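Long-range contacts in hyaluronidase (Thermobaculum terrenum, PDB 5DIY), which probably removes O-linked N-acetylglucosamine from modified proteins, acting as a hexosaminidase of glycoside hydrolase family 84: residues 2-7 and 249-254; 31-36 and 268-273; 110-115 and 158-163; 184-189 and 214-219. All blocks are in the same frame, centred on the assembly; numbering follows the deposited sequence.

Contact 1 (2-7 and 249-254)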
loop_
_atom_site.group_PDB
_atom_site.type_symbol
_atom_site.label_atom_id
_atom_site.label_comp_id
_atom_site.label_asym_id
_atom_site.label_seq_id
_atom_site.Cartn_x
_atom_site.Cartn_y
_atom_site.Cartn_z
ATOM N N GLU C 2 7.999 9.096 22.532
ATOM C CA GLU C 2 8.937 10.238 22.759
ATOM C C GLU C 2 8.898 11.218 21.583
ATOM O O GLU C 2 8.726 12.419 21.783
ATOM C CB GLU C 2 10.363 9.720 22.998
ATOM C CG GLU C 2 11.269 10.673 23.776
ATOM C CD GLU C 2 12.071 11.622 22.891
ATOM O OE1 GLU C 2 12.853 11.136 22.043
ATOM O OE2 GLU C 2 11.943 12.857 23.056
ATOM N N TYR C 3 9.054 10.696 20.366
ATOM C CA TYR C 3 8.929 11.500 19.144
ATOM C C TYR C 3 7.478 11.624 18.683
ATOM O O TYR C 3 7.042 12.705 18.307
ATOM C CB TYR C 3 9.772 10.909 18.016
ATOM C CG TYR C 3 11.248 11.062 18.239
ATOM C CD1 TYR C 3 11.886 12.270 17.954
ATOM C CD2 TYR C 3 12.015 10.009 18.731
ATOM C CE1 TYR C 3 13.248 12.428 18.156
ATOM C CE2 TYR C 3 13.381 10.155 18.938
ATOM C CZ TYR C 3 13.990 11.370 18.648
ATOM O OH TYR C 3 15.339 11.536 18.838
ATOM N N PHE C 4 6.747 10.509 18.691
ATOM C CA PHE C 4 5.338 10.485 18.294
ATOM C C PHE C 4 4.459 9.951 19.428
ATOM O O PHE C 4 4.705 8.853 19.937
ATOM C CB PHE C 4 5.154 9.623 17.041
ATOM C CG PHE C 4 5.749 10.225 15.799
ATOM C CD1 PHE C 4 5.057 11.194 15.083
ATOM C CD2 PHE C 4 7.009 9.836 15.353
ATOM C CE1 PHE C 4 5.602 11.754 13.938
ATOM C CE2 PHE C 4 7.559 10.395 14.214
ATOM C CZ PHE C 4 6.854 11.354 13.504
ATOM N N ARG C 5 3.431 10.718 19.802
ATOM C CA ARG C 5 2.475 10.299 20.834
ATOM C C ARG C 5 1.670 9.076 20.380
ATOM O O ARG C 5 1.506 8.123 21.143
ATOM C CB ARG C 5 1.514 11.443 21.204
ATOM C CG ARG C 5 0.832 11.262 22.554
ATOM C CD ARG C 5 -0.505 11.988 22.636
ATOM N NE ARG C 5 -0.398 13.417 22.330
ATOM C CZ ARG C 5 -1.431 14.255 22.193
ATOM N NH1 ARG C 5 -2.691 13.837 22.343
ATOM N NH2 ARG C 5 -1.197 15.536 21.907
ATOM N N TYR C 6 1.163 9.120 19.148
ATOM C CA TYR C 6 0.430 8.000 18.557
ATOM C C TYR C 6 1.310 7.332 17.496
ATOM O O TYR C 6 1.734 7.972 16.522
ATOM C CB TYR C 6 -0.909 8.466 17.966
ATOM C CG TYR C 6 -1.811 9.173 18.969
ATOM C CD1 TYR C 6 -2.192 8.546 20.158
ATOM C CD2 TYR C 6 -2.294 10.466 18.729
ATOM C CE1 TYR C 6 -3.016 9.184 21.083
ATOM C CE2 TYR C 6 -3.120 11.111 19.646
ATOM C CZ TYR C 6 -3.479 10.464 20.822
ATOM O OH TYR C 6 -4.297 11.088 21.743
ATOM N N ARG C 7 1.605 6.054 17.728
ATOM C CA ARG C 7 2.447 5.240 16.856
ATOM C C ARG C 7 1.604 4.052 16.461
ATOM O O ARG C 7 1.629 3.029 17.140
ATOM C CB ARG C 7 3.692 4.782 17.620
ATOM C CG ARG C 7 4.634 5.917 17.978
ATOM C CD ARG C 7 5.871 5.410 18.694
ATOM N NE ARG C 7 5.564 4.670 19.920
ATOM C CZ ARG C 7 5.190 5.211 21.081
ATOM N NH1 ARG C 7 5.033 6.526 21.220
ATOM N NH2 ARG C 7 4.954 4.419 22.121
ATOM N N THR C 249 7.920 17.189 14.775
ATOM C CA THR C 249 7.715 18.598 15.151
ATOM C C THR C 249 6.331 19.145 14.755
ATOM O O THR C 249 5.765 19.951 15.487
ATOM C CB THR C 249 8.837 19.483 14.554
ATOM O OG1 THR C 249 10.101 19.036 15.059
ATOM C CG2 THR C 249 8.658 20.963 14.901
ATOM N N HIS C 250 5.784 18.698 13.624
ATOM C CA HIS C 250 4.502 19.215 13.109
ATOM C C HIS C 250 3.352 18.210 13.093
ATOM O O HIS C 250 2.245 18.557 12.680
ATOM C CB HIS C 250 4.721 19.788 11.705
ATOM C CG HIS C 250 5.847 20.766 11.645
ATOM N ND1 HIS C 250 7.109 20.420 11.214
ATOM C CD2 HIS C 250 5.925 22.060 12.035
ATOM C CE1 HIS C 250 7.908 21.467 11.309
ATOM N NE2 HIS C 250 7.214 22.475 11.804
ATOM N N VAL C 251 3.602 16.990 13.567
ATOM C CA VAL C 251 2.627 15.908 13.504
ATOM C C VAL C 251 2.511 15.263 14.887
ATOM O O VAL C 251 3.518 14.925 15.504
ATOM C CB VAL C 251 3.046 14.883 12.422
ATOM C CG1 VAL C 251 2.197 13.621 12.479
ATOM C CG2 VAL C 251 2.962 15.517 11.034
ATOM N N VAL C 252 1.280 15.113 15.367
ATOM C CA VAL C 252 1.001 14.497 16.680
ATOM C C VAL C 252 1.180 12.967 16.663
ATOM O O VAL C 252 1.500 12.361 17.688
ATOM C CB VAL C 252 -0.415 14.891 17.205
ATOM C CG1 VAL C 252 -1.522 14.233 16.395
ATOM C CG2 VAL C 252 -0.574 14.555 18.684
ATOM N N GLY C 253 0.964 12.349 15.507
ATOM C CA GLY C 253 1.183 10.916 15.352
ATOM C C GLY C 253 0.942 10.440 13.934
ATOM O O GLY C 253 0.491 11.208 13.079
ATOM N N ILE C 254 1.259 9.168 13.687
ATOM C CA ILE C 254 1.083 8.559 12.374
ATOM C C ILE C 254 0.431 7.201 12.544
ATOM O O ILE C 254 0.913 6.380 13.323
ATOM C CB ILE C 254 2.423 8.387 11.605
ATOM C CG1 ILE C 254 3.247 9.688 11.643
ATOM C CG2 ILE C 254 2.148 7.929 10.172
ATOM C CD1 ILE C 254 4.547 9.666 10.862
#
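Tyr6 pairs with Gly253 and Arg7 with Ile254 in parallel register, joined by a bond from Ile254 N to Tyr6 O of 3.1 Å. The Tyr6 and Gly253 backbones run close, with Tyr6 O 3.2 Å from Gly253 CA, an approach that a beta carbon on Gly253 would obstruct. Just before this pair the chain turns at Val252, whose O takes a weak, bent bond from Arg5 N. Phe4 CG lies anti to the carbonyl carbon (chi1 -69°), and the ring sets CD1 against Gly253 CA, with CE1 3.9 Å from Ile254 CD1 and 4.1 Å from Val251 CG1; Leu276 of helix 262-277 adds to this apolar cluster. Arg5 reaches past Val252, whose CG2 sits over one face of the guanidinium, 3.4 Å from Arg5 NH2. Arg5 NH1 then donates to Tyr6 OH at 3.2 Å, while Arg5 CD rests above one face of the tyrosine ring. Arg7 NH1 turns back to Phe4 O at 2.7 Å, nearly along the C=O axis, and Arg7 NE binds Asn34 O. This pairing closes the eight-stranded TIM barrel, first strand to last. With one sound and one weak backbone bond between these segments, their cohesion probably owes much to the apolar cluster and to arginines that tie the entering chain to itself and, through Arg7, to the 31-36 turn.

Contact 2 (31-36 and 268-273)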
loop_
_atom_site.group_PDB
_atom_site.type_symbol
_atom_site.label_atom_id
_atom_site.label_comp_id
_atom_site.label_asym_id
_atom_site.label_seq_id
_atom_site.Cartn_x
_atom_site.Cartn_y
_atom_site.Cartn_z
ATOM N N GLN C 31 3.100 -4.504 20.079
ATOM C CA GLN C 31 3.785 -4.337 21.369
ATOM C C GLN C 31 5.284 -4.618 21.260
ATOM O O GLN C 31 6.084 -3.886 21.852
ATOM C CB GLN C 31 3.176 -5.205 22.474
ATOM C CG GLN C 31 3.834 -4.972 23.837
ATOM C CD GLN C 31 3.154 -5.710 24.976
ATOM O OE1 GLN C 31 2.631 -6.812 24.799
ATOM N NE2 GLN C 31 3.181 -5.110 26.164
ATOM N N ALA C 32 5.660 -5.662 20.514
ATOM C CA ALA C 32 7.088 -5.974 20.276
ATOM C C ALA C 32 7.876 -4.818 19.663
ATOM O O ALA C 32 9.067 -4.662 19.954
ATOM C CB ALA C 32 7.236 -7.219 19.407
ATOM N N ASN C 33 7.204 -4.021 18.826
ATOM C CA ASN C 33 7.811 -2.902 18.106
ATOM C C ASN C 33 7.394 -1.507 18.617
ATOM O O ASN C 33 7.655 -0.506 17.965
ATOM C CB ASN C 33 7.492 -3.066 16.615
ATOM C CG ASN C 33 8.105 -4.328 16.035
ATOM O OD1 ASN C 33 7.409 -5.312 15.746
ATOM N ND2 ASN C 33 9.425 -4.317 15.893
ATOM N N ASN C 34 6.775 -1.451 19.795
ATOM C CA ASN C 34 6.383 -0.197 20.449
ATOM C C ASN C 34 5.412 0.659 19.608
ATOM O O ASN C 34 5.526 1.891 19.553
ATOM C CB ASN C 34 7.634 0.600 20.878
ATOM C CG ASN C 34 7.332 1.663 21.926
ATOM O OD1 ASN C 34 6.428 1.511 22.747
ATOM N ND2 ASN C 34 8.089 2.752 21.893
ATOM N N LEU C 35 4.470 -0.014 18.945
ATOM C CA LEU C 35 3.326 0.657 18.328
ATOM C C LEU C 35 2.215 0.629 19.366
ATOM O O LEU C 35 1.899 -0.438 19.885
ATOM C CB LEU C 35 2.892 -0.054 17.045
ATOM C CG LEU C 35 3.917 -0.057 15.907
ATOM C CD1 LEU C 35 3.475 -0.970 14.774
ATOM C CD2 LEU C 35 4.155 1.350 15.389
ATOM N N ASN C 36 1.635 1.790 19.672
ATOM C CA ASN C 36 0.746 1.935 20.838
ATOM C C ASN C 36 -0.698 2.352 20.528
ATOM O O ASN C 36 -1.420 2.790 21.430
ATOM C CB ASN C 36 1.366 2.935 21.820
ATOM C CG ASN C 36 1.325 4.362 21.308
ATOM O OD1 ASN C 36 1.069 4.608 20.128
ATOM N ND2 ASN C 36 1.579 5.309 22.192
ATOM N N PRO C 268 7.144 -4.181 6.109
ATOM C CA PRO C 268 7.198 -2.709 6.100
ATOM C C PRO C 268 6.768 -2.047 7.407
ATOM O O PRO C 268 7.320 -1.000 7.760
ATOM C CB PRO C 268 6.245 -2.320 4.958
ATOM C CG PRO C 268 5.364 -3.496 4.773
ATOM C CD PRO C 268 6.218 -4.682 5.078
ATOM N N LEU C 269 5.811 -2.642 8.122
ATOM C CA LEU C 269 5.398 -2.116 9.438
ATOM C C LEU C 269 6.527 -2.137 10.471
ATOM O O LEU C 269 6.632 -1.215 11.291
ATOM C CB LEU C 269 4.152 -2.833 9.975
ATOM C CG LEU C 269 2.836 -2.565 9.226
ATOM C CD1 LEU C 269 1.738 -3.445 9.806
ATOM C CD2 LEU C 269 2.438 -1.095 9.265
ATOM N N TYR C 270 7.371 -3.170 10.425
ATOM C CA TYR C 270 8.587 -3.210 11.245
ATOM C C TYR C 270 9.446 -1.969 10.996
ATOM O O TYR C 270 9.895 -1.326 11.939
ATOM C CB TYR C 270 9.402 -4.483 10.969
ATOM C CG TYR C 270 10.595 -4.681 11.882
ATOM C CD1 TYR C 270 11.792 -3.996 11.663
ATOM C CD2 TYR C 270 10.535 -5.559 12.967
ATOM C CE1 TYR C 270 12.883 -4.169 12.495
ATOM C CE2 TYR C 270 11.630 -5.744 13.804
ATOM C CZ TYR C 270 12.801 -5.047 13.562
ATOM O OH TYR C 270 13.901 -5.213 14.377
ATOM N N THR C 271 9.657 -1.636 9.724
ATOM C CA THR C 271 10.498 -0.494 9.352
ATOM C C THR C 271 9.841 0.833 9.733
ATOM O O THR C 271 10.514 1.764 10.189
ATOM C CB THR C 271 10.881 -0.503 7.852
ATOM O OG1 THR C 271 9.721 -0.299 7.022
ATOM C CG2 THR C 271 11.570 -1.814 7.480
ATOM N N PHE C 272 8.532 0.900 9.527
ATOM C CA PHE C 272 7.700 2.015 9.978
ATOM C C PHE C 272 7.878 2.268 11.479
ATOM O O PHE C 272 8.128 3.401 11.883
ATOM C CB PHE C 272 6.243 1.722 9.591
ATOM C CG PHE C 272 5.214 2.615 10.231
ATOM C CD1 PHE C 272 5.106 3.951 9.873
ATOM C CD2 PHE C 272 4.299 2.094 11.149
ATOM C CE1 PHE C 272 4.133 4.773 10.442
ATOM C CE2 PHE C 272 3.323 2.907 11.722
ATOM C CZ PHE C 272 3.237 4.251 11.365
ATOM N N ALA C 273 7.804 1.206 12.282
ATOM C CA ALA C 273 7.990 1.295 13.744
ATOM C C ALA C 273 9.385 1.772 14.160
ATOM O O ALA C 273 9.522 2.544 15.112
ATOM C CB ALA C 273 7.683 -0.044 14.401
HETATM O O HOH W 1 7.861 2.435 17.441
#
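The Tyr270 ring and the Asn33 carboxamide meet with their planes 76° apart, the two side chains crossing at about a right angle, and the amide end lies against CD2 and CE2 of the ring. The other flat group, Phe272, receives Leu35 CD2 at its CE2 (4.1 Å) and makes an edge-to-face pair with Tyr240. Tyr270 CB starts away from the other segment, but CG lies anti to the backbone N (chi1 -174°) and the ring ends beside Asn33. Ala273 and Asn33 are the pair whose CA atoms lie nearest (6.1 Å), and Ala273 CB stands 3.8 Å from Asn33 CB and 3.9 Å from Leu35 CD2. The small methyl lets Asn33 O come within 3.6 Å of Ala273 CB. A water bridges the carbonyls beside it, at 3.0 Å from Asn33 O and 2.9 Å from Ala273 O. Segment 31-36 takes the chain out of helix 20-32 through a Schellman motif: Asn34, a residue tolerant of positive phi, is C-prime, its N returning to Gln31 O while Leu35 N also bonds back into the helix. Helices 20-32 and 262-277 follow the first and last barrel strands, so the contact closes the outer helical layer of the TIM barrel. No direct hydrogen bond crosses it, which implies dependence on close van der Waals packing, of an amide on a ring as well as of apolar groups, with a water bridging two backbone acceptors.

Contact 3 (110-115 and 158-163)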
loop_
_atom_site.group_PDB
_atom_site.type_symbol
_atom_site.label_atom_id
_atom_site.label_comp_id
_atom_site.label_asym_id
_atom_site.label_seq_id
_atom_site.Cartn_x
_atom_site.Cartn_y
_atom_site.Cartn_z
ATOM N N GLY C 110 -14.863 0.462 27.672
ATOM C CA GLY C 110 -13.676 1.208 28.105
ATOM C C GLY C 110 -12.994 2.030 27.025
ATOM O O GLY C 110 -11.994 2.690 27.302
ATOM N N VAL C 111 -13.527 1.993 25.800
ATOM C CA VAL C 111 -12.992 2.783 24.690
ATOM C C VAL C 111 -13.384 4.249 24.898
ATOM O O VAL C 111 -14.573 4.576 24.961
ATOM C CB VAL C 111 -13.509 2.279 23.319
ATOM C CG1 VAL C 111 -13.071 3.200 22.185
ATOM C CG2 VAL C 111 -13.035 0.852 23.063
ATOM N N HIS C 112 -12.375 5.111 25.019
ATOM C CA HIS C 112 -12.569 6.571 25.126
ATOM C C HIS C 112 -12.209 7.326 23.839
ATOM O O HIS C 112 -12.522 8.515 23.727
ATOM C CB HIS C 112 -11.759 7.139 26.300
ATOM C CG HIS C 112 -10.278 6.977 26.153
ATOM N ND1 HIS C 112 -9.481 7.930 25.556
ATOM C CD2 HIS C 112 -9.452 5.966 26.513
ATOM C CE1 HIS C 112 -8.226 7.515 25.558
ATOM N NE2 HIS C 112 -8.181 6.325 26.134
ATOM N N SER C 113 -11.547 6.651 22.888
ATOM C CA SER C 113 -11.165 7.247 21.604
ATOM C C SER C 113 -12.094 6.759 20.494
ATOM O O SER C 113 -12.250 5.553 20.278
ATOM C CB SER C 113 -9.715 6.919 21.256
ATOM O OG SER C 113 -9.350 7.525 20.024
ATOM N N ILE C 114 -12.711 7.709 19.801
ATOM C CA ILE C 114 -13.695 7.418 18.774
ATOM C C ILE C 114 -13.254 8.097 17.488
ATOM O O ILE C 114 -12.897 9.273 17.496
ATOM C CB ILE C 114 -15.104 7.910 19.190
ATOM C CG1 ILE C 114 -15.571 7.227 20.493
ATOM C CG2 ILE C 114 -16.121 7.696 18.069
ATOM C CD1 ILE C 114 -15.877 5.743 20.383
ATOM N N GLY C 115 -13.269 7.342 16.391
ATOM C CA GLY C 115 -12.996 7.876 15.055
ATOM C C GLY C 115 -14.292 8.207 14.337
ATOM O O GLY C 115 -15.206 7.388 14.312
ATOM N N THR C 158 -12.704 12.224 29.851
ATOM C CA THR C 158 -11.693 12.484 28.806
ATOM C C THR C 158 -11.931 11.749 27.478
ATOM O O THR C 158 -11.126 10.908 27.070
ATOM C CB THR C 158 -10.263 12.208 29.317
ATOM O OG1 THR C 158 -10.110 10.819 29.629
ATOM C CG2 THR C 158 -9.984 13.038 30.554
ATOM N N PRO C 159 -13.049 12.067 26.803
ATOM C CA PRO C 159 -13.276 11.511 25.475
ATOM C C PRO C 159 -12.352 12.178 24.466
ATOM O O PRO C 159 -11.903 13.310 24.686
ATOM C CB PRO C 159 -14.736 11.862 25.195
ATOM C CG PRO C 159 -14.959 13.116 25.963
ATOM C CD PRO C 159 -14.141 12.970 27.212
ATOM N N GLN C 160 -12.054 11.459 23.392
ATOM C CA GLN C 160 -11.209 11.962 22.317
ATOM C C GLN C 160 -11.820 11.569 20.997
ATOM O O GLN C 160 -12.196 10.410 20.809
ATOM C CB GLN C 160 -9.802 11.380 22.420
ATOM C CG GLN C 160 -8.963 12.026 23.504
ATOM C CD GLN C 160 -7.633 11.338 23.708
ATOM O OE1 GLN C 160 -7.500 10.133 23.486
ATOM N NE2 GLN C 160 -6.637 12.100 24.150
ATOM N N ILE C 161 -11.921 12.538 20.098
ATOM C CA ILE C 161 -12.385 12.294 18.751
ATOM C C ILE C 161 -11.232 12.565 17.791
ATOM O O ILE C 161 -10.534 13.576 17.896
ATOM C CB ILE C 161 -13.613 13.159 18.380
ATOM C CG1 ILE C 161 -14.814 12.776 19.254
ATOM C CG2 ILE C 161 -13.974 12.982 16.895
ATOM C CD1 ILE C 161 -15.968 13.759 19.190
ATOM N N ILE C 162 -11.046 11.639 16.860
ATOM C CA ILE C 162 -10.195 11.857 15.698
ATOM C C ILE C 162 -11.129 11.813 14.487
ATOM O O ILE C 162 -11.970 10.924 14.372
ATOM C CB ILE C 162 -9.010 10.853 15.610
ATOM C CG1 ILE C 162 -8.109 11.191 14.413
ATOM C CG2 ILE C 162 -9.474 9.403 15.534
ATOM C CD1 ILE C 162 -6.719 10.604 14.511
ATOM N N MET C 163 -11.026 12.813 13.623
ATOM C CA MET C 163 -11.880 12.882 12.449
ATOM C C MET C 163 -11.027 12.820 11.196
ATOM O O MET C 163 -9.869 13.241 11.206
ATOM C CB MET C 163 -12.770 14.141 12.475
ATOM C CG MET C 163 -12.085 15.474 12.173
ATOM S SD MET C 163 -11.941 15.896 10.415
ATOM C CE MET C 163 -13.654 16.190 9.975
#
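Ile114 N donates to Gln160 O at 2.9 Å with an angle of 166°, and the same oxygen also receives a CA-H contact from Ser113. The pattern repeats on both sides: Gln160 N bonds His112 O at 3.0 Å, and Ile162 N bonds Ile114 O at 3.1 Å. These bonds hold strands 113-115 and 160-163 in parallel, their axes 4.8 Å apart and inclined by 23°, the twist expected of neighbouring barrel strands. Ile114 and Ile161 project to the outer face, where Ile161 packs on Leu149 of helix 137-153. That helix is part of the beta-alpha-beta crossover linking the two strands of the TIM barrel. Ser113, Gln160 and Ile162 face the interior. Ile162 CG2 stands between the backbone N and the carbonyl carbon and packs on the bare Gly115 CA at 3.9 Å on this interior face. Ser113 OG is bonded to Thr79 OG1 on the neighbouring strand, a short polar link suited to the barrel interior. At the strand entrance His112 and Gln160 run side by side, pointing the same way with ring and amide planes 45° apart. Gln160 OE1 lies in the plane of the imidazole at its edge, 3.4 Å from His112 CE1. His112 ND1 is buried here without a hydrogen-bonding partner. The contact therefore draws its directional strength from the backbone ladder, whereas the side chains at the strand entrance meet without a hydrogen bond, with one ring nitrogen's polarity probably uncompensated.

Contact 4 (184-189 and 214-219)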
loop_
_atom_site.group_PDB
_atom_site.type_symbol
_atom_site.label_atom_id
_atom_site.label_comp_id
_atom_site.label_asym_id
_atom_site.label_seq_id
_atom_site.Cartn_x
_atom_site.Cartn_y
_atom_site.Cartn_z
ATOM N N LEU C 184 -13.628 23.470 14.281
ATOM C CA LEU C 184 -13.443 22.277 15.120
ATOM C C LEU C 184 -12.755 22.653 16.426
ATOM O O LEU C 184 -11.704 23.274 16.386
ATOM C CB LEU C 184 -12.585 21.203 14.430
ATOM C CG LEU C 184 -13.220 20.303 13.375
ATOM C CD1 LEU C 184 -12.152 19.391 12.796
ATOM C CD2 LEU C 184 -14.357 19.476 13.958
ATOM N N PRO C 185 -13.319 22.245 17.583
ATOM C CA PRO C 185 -12.580 22.362 18.851
ATOM C C PRO C 185 -11.164 21.787 18.729
ATOM O O PRO C 185 -10.982 20.736 18.104
ATOM C CB PRO C 185 -13.420 21.533 19.828
ATOM C CG PRO C 185 -14.804 21.594 19.280
ATOM C CD PRO C 185 -14.679 21.713 17.786
ATOM N N LYS C 186 -10.186 22.473 19.321
ATOM C CA LYS C 186 -8.758 22.232 19.033
ATOM C C LYS C 186 -8.281 20.827 19.383
ATOM O O LYS C 186 -7.364 20.313 18.745
ATOM C CB LYS C 186 -7.851 23.241 19.762
ATOM C CG LYS C 186 -8.084 24.710 19.447
ATOM C CD LYS C 186 -7.811 25.074 17.995
ATOM C CE LYS C 186 -8.024 26.566 17.763
ATOM N NZ LYS C 186 -8.681 26.845 16.456
ATOM N N ASN C 187 -8.898 20.219 20.391
ATOM C CA ASN C 187 -8.508 18.892 20.852
ATOM C C ASN C 187 -9.124 17.724 20.060
ATOM O O ASN C 187 -8.834 16.566 20.361
ATOM C CB ASN C 187 -8.805 18.766 22.350
ATOM C CG ASN C 187 -8.011 19.771 23.188
ATOM O OD1 ASN C 187 -6.886 20.154 22.842
ATOM N ND2 ASN C 187 -8.590 20.192 24.304
ATOM N N ILE C 188 -9.971 18.023 19.069
ATOM C CA ILE C 188 -10.386 17.033 18.081
ATOM C C ILE C 188 -9.228 16.870 17.093
ATOM O O ILE C 188 -8.769 17.849 16.494
ATOM C CB ILE C 188 -11.691 17.440 17.352
ATOM C CG1 ILE C 188 -12.844 17.475 18.369
ATOM C CG2 ILE C 188 -11.980 16.483 16.190
ATOM C CD1 ILE C 188 -14.220 17.756 17.797
ATOM N N ASP C 189 -8.740 15.642 16.960
ATOM C CA ASP C 189 -7.627 15.340 16.054
ATOM C C ASP C 189 -8.132 15.270 14.614
ATOM O O ASP C 189 -9.289 14.925 14.378
ATOM C CB ASP C 189 -6.937 14.037 16.463
ATOM C CG ASP C 189 -6.026 14.211 17.670
ATOM O OD1 ASP C 189 -5.126 15.066 17.619
ATOM O OD2 ASP C 189 -6.195 13.489 18.669
ATOM N N LEU C 214 -5.260 23.932 9.770
ATOM C CA LEU C 214 -6.035 23.220 10.795
ATOM C C LEU C 214 -5.971 23.878 12.178
ATOM O O LEU C 214 -6.763 23.535 13.056
ATOM C CB LEU C 214 -5.583 21.756 10.888
ATOM C CG LEU C 214 -5.822 20.885 9.651
ATOM C CD1 LEU C 214 -5.250 19.498 9.876
ATOM C CD2 LEU C 214 -7.300 20.804 9.293
ATOM N N GLN C 215 -5.025 24.801 12.365
ATOM C CA GLN C 215 -4.737 25.434 13.660
ATOM C C GLN C 215 -4.397 24.401 14.739
ATOM O O GLN C 215 -4.673 24.608 15.913
ATOM C CB GLN C 215 -5.875 26.366 14.094
ATOM C CG GLN C 215 -6.153 27.483 13.090
ATOM C CD GLN C 215 -7.277 28.408 13.518
ATOM O OE1 GLN C 215 -7.490 28.633 14.708
ATOM N NE2 GLN C 215 -8.002 28.950 12.547
ATOM N N ARG C 216 -3.785 23.295 14.316
ATOM C CA ARG C 216 -3.347 22.221 15.207
ATOM C C ARG C 216 -2.399 21.300 14.429
ATOM O O ARG C 216 -2.472 21.254 13.196
ATOM C CB ARG C 216 -4.543 21.408 15.721
ATOM C CG ARG C 216 -5.164 20.471 14.683
ATOM C CD ARG C 216 -6.632 20.219 14.943
ATOM N NE ARG C 216 -7.410 21.436 14.742
ATOM C CZ ARG C 216 -8.670 21.624 15.135
ATOM N NH1 ARG C 216 -9.353 20.663 15.769
ATOM N NH2 ARG C 216 -9.249 22.799 14.900
ATOM N N PRO C 217 -1.519 20.564 15.136
ATOM C CA PRO C 217 -0.766 19.507 14.456
ATOM C C PRO C 217 -1.706 18.425 13.923
ATOM O O PRO C 217 -2.608 17.997 14.640
ATOM C CB PRO C 217 0.133 18.942 15.563
ATOM C CG PRO C 217 0.218 20.018 16.580
ATOM C CD PRO C 217 -1.113 20.703 16.547
ATOM N N ALA C 218 -1.519 18.022 12.671
ATOM C CA ALA C 218 -2.330 16.960 12.066
ATOM C C ALA C 218 -1.855 15.595 12.546
ATOM O O ALA C 218 -0.746 15.465 13.050
ATOM C CB ALA C 218 -2.245 17.031 10.553
ATOM N N THR C 219 -2.722 14.597 12.412
ATOM C CA THR C 219 -2.355 13.196 12.591
ATOM C C THR C 219 -2.265 12.615 11.189
ATOM O O THR C 219 -3.139 12.858 10.369
ATOM C CB THR C 219 -3.416 12.431 13.407
ATOM O OG1 THR C 219 -3.695 13.146 14.615
ATOM C CG2 THR C 219 -2.928 11.021 13.758
HETATM O O HOH W 2 -4.470 15.982 14.958
#
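Arg216 and Lys186 cross obliquely, the guanidinium passing beneath the lysine backbone so that Lys186 CA lies over one of its faces. The arginine CG sits between the backbone N and the carbonyl carbon (chi1 74°), and the chain bends again at chi3, which helps bring NE back toward its own segment. There NE bonds Leu214 O at 2.8 Å, while the far nitrogens point into the 184-189 loop. NH2 donates to Leu184 O at 2.9 Å, and NH1 to Ile188 O at 3.0 Å, on a lone pair and in the guanidinium plane. A weaker, bent bond runs from NH1 to Pro185 O, arginine suiting a site where several backbone carbonyls need serving at once. The loop it grips is a type I turn from Pro185 to Ile188, leading from helix 175-183 into the sixth strand of the TIM barrel; Arg216 itself follows the Schellman end of helix 204-214, before the seventh strand. That helix end would probably help to stabilise the buried positive charge. Lys186 runs aslant Gln215, and Lys186 NZ meets Gln215 OE1 at 2.8 Å from above the amide plane. Lys186 NZ stays 4.4 Å from Arg216 NH2, a repulsion probably eased by Gly181 O, which takes a weak bond from each. Farther along, Asp189 and Thr219 are bridged by a water that donates to Asp189 OD1 (2.9 Å) and accepts from Thr219 OG1 at 3.0 Å.

How the contacts relate
Contacts 1, 3 and 4 lie on one closed parallel sheet. Contact 3 passes to contact 4 through Asp189, whose O lies 2.8 Å from Met163 N, probably hydrogen-bonded, and contact 4 to contact 1 through Ala218 O and Val252 N, 3.1 Å apart. Contact 2 joins a helix end and its turn to helix 262-277 outside the barrel, and reaches contact 1 through Arg7, whose O lies 2.8 Å from Asn36 N. Sugar-binding residues stand farther along: the side chain of Ile254 in contact 1 is about 12 Å from bound N-acetylglucosamine, Ile162 in contact 3 about 11 Å. Strand 113-117 leads on to sugar-binding Asp119 and to Asn120, an engineered change at the predicted proton donor.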